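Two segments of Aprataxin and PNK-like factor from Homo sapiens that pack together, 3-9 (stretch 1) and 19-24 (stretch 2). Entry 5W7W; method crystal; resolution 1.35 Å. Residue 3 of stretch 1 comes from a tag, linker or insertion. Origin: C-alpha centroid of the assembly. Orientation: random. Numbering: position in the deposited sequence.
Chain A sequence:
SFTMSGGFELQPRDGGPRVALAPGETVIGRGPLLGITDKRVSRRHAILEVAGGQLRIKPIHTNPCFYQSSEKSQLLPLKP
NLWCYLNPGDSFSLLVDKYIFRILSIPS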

# COMPACT_ATOMS: atom_id res chain seq x y z
N THR A 3 15.36 -3.50 8.15
CA THR A 3 16.12 -2.53 7.37
C THR A 3 15.91 -1.12 7.92
O THR A 3 15.29 -0.94 8.97
CB THR A 3 15.72 -2.57 5.88
N MET A 4 16.43 -0.11 7.22
CA MET A 4 16.37 1.24 7.75
C MET A 4 15.05 1.91 7.39
O MET A 4 14.21 1.37 6.66
CB MET A 4 17.55 2.08 7.24
CG MET A 4 17.67 2.15 5.75
SD MET A 4 19.28 2.83 5.23
CE MET A 4 19.06 4.52 5.80
N SER A 5 14.87 3.11 7.93
CA SER A 5 13.70 3.91 7.60
C SER A 5 13.75 4.30 6.13
O SER A 5 14.76 4.80 5.64
CB SER A 5 13.67 5.18 8.45
OG SER A 5 12.79 6.14 7.88
N GLY A 6 12.65 4.07 5.43
CA GLY A 6 12.48 4.55 4.08
C GLY A 6 11.74 5.87 3.96
O GLY A 6 11.54 6.34 2.84
N GLY A 7 11.32 6.49 5.05
CA GLY A 7 10.69 7.79 4.95
C GLY A 7 9.20 7.76 4.70
O GLY A 7 8.60 8.82 4.46
N PHE A 8 8.59 6.59 4.69
CA PHE A 8 7.16 6.44 4.48
C PHE A 8 6.60 5.49 5.52
O PHE A 8 7.26 4.53 5.91
CB PHE A 8 6.85 5.86 3.11
CG PHE A 8 7.17 6.79 2.00
CD1 PHE A 8 6.25 7.75 1.61
CD2 PHE A 8 8.39 6.75 1.37
CE1 PHE A 8 6.53 8.63 0.58
CE2 PHE A 8 8.67 7.63 0.32
CZ PHE A 8 7.75 8.58 -0.05
N GLU A 9 5.39 5.77 5.95
CA GLU A 9 4.64 4.85 6.79
C GLU A 9 3.24 4.68 6.23
O GLU A 9 2.70 5.58 5.58
CB GLU A 9 4.53 5.36 8.23
CG GLU A 9 5.83 5.28 8.99
CD GLU A 9 5.76 5.78 10.42
OE1 GLU A 9 4.71 6.28 10.85
OE2 GLU A 9 6.80 5.70 11.11
N VAL A 19 2.65 1.26 9.93
CA VAL A 19 3.64 0.28 9.48
C VAL A 19 4.71 1.03 8.69
O VAL A 19 4.41 1.64 7.66
CB VAL A 19 3.00 -0.83 8.64
CG1 VAL A 19 4.06 -1.82 8.13
CG2 VAL A 19 1.92 -1.55 9.47
N ALA A 20 5.95 0.95 9.13
CA ALA A 20 7.03 1.64 8.44
C ALA A 20 7.55 0.80 7.28
O ALA A 20 7.57 -0.43 7.33
CB ALA A 20 8.17 1.94 9.40
N LEU A 21 7.96 1.50 6.22
CA LEU A 21 8.55 0.86 5.05
C LEU A 21 10.04 1.16 4.96
O LEU A 21 10.48 2.29 5.21
CB LEU A 21 7.88 1.37 3.78
CG LEU A 21 6.39 1.11 3.69
CD1 LEU A 21 5.86 1.79 2.45
CD2 LEU A 21 6.09 -0.36 3.65
N ALA A 22 10.80 0.17 4.55
CA ALA A 22 12.23 0.33 4.29
C ALA A 22 12.47 0.72 2.84
O ALA A 22 11.58 0.59 2.00
CB ALA A 22 12.95 -0.99 4.57
N PRO A 23 13.66 1.20 2.51
CA PRO A 23 13.98 1.46 1.10
C PRO A 23 13.91 0.19 0.28
O PRO A 23 14.14 -0.92 0.78
CB PRO A 23 15.42 2.02 1.15
CG PRO A 23 15.57 2.53 2.55
CD PRO A 23 14.78 1.56 3.39
N GLY A 24 13.63 0.35 -1.00
CA GLY A 24 13.58 -0.77 -1.92
C GLY A 24 12.19 -1.37 -2.02
O GLY A 24 11.19 -0.71 -1.72
O HOH W 1 9.92 4.35 7.18

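The two stretches pack as a short antiparallel backbone pairing, loosened where a water enters between the chains and flanked by small apolar contacts, with 406 Å² buried between them when both sides are summed.

Leu-21 is the focus of the polar evidence, because both direct hydrogen bonds use its backbone. Its N donates to Phe-8 O at 3.1 Å with a nearly straight N-H...O angle of 166°, while its O accepts from Gly-6 N at 2.8 Å with a more bent angle of 136°. The second bond reaches Gly-6 rather than Phe-8, so the ladder is not regular here. Water 1 fills the gap, donating to Phe-8 O at 3.0 Å and to Leu-21 O at 2.9 Å, and accepting a weak hydrogen bond from Gly-7 N at 3.3 Å. One step along, Glu-9 and Ala-20 form a non-hydrogen-bonded antiparallel pair with their CA atoms 4.3 Å apart. Two CA-H...O contacts supplement the pairing, one from Glu-9 CA to Val-19 O and one from Ala-22 CA to Met-4 O, each 3.3 Å.

The side chains sort by sheet face. Phe-8 and Leu-21, both buried, share one face; Phe-8 CB lies 4.2 Å from Leu-21 CD1, but the end of the phenylalanine leads away, so its ring contributes little to this contact. Leu-21, in the m,t rotamer, has more area covered by the other stretch than any other residue here, 62 Å². On the other face, the aliphatic part of Glu-9 lies along Ala-20, with Glu-9 CG 4.1 Å from Ala-20 CB, and its carboxylate extends beyond the small methyl.

The glycines meet different demands. At Gly-6, an ideal CB would point toward stretch 2 and sit 2.6 Å from Leu-21 O and 2.9 Å from Ala-22 C, both clashes; lacking one, the backbone can approach closely, with Gly-6 CA 4.2 Å from Ala-22 CA. Gly-7 is constrained instead by its own backbone: at phi/psi 87/4°, a CB would jam against the preceding carbonyl oxygen. Within this turn, Gly-7 N donates to Ser-5 OG at 3.2 Å, a bond compatible with the serine CB pointing away from stretch 2.

At the exposed end, the Pro-23 ring offers a compact apolar surface with 59 Å² covered. Its CD lies 3.8 Å from Met-4 CG and 3.3 Å from Met-4 O. The tag-derived Thr-3, modelled only to CB, places that atom 3.4 Å from Ala-22 CB.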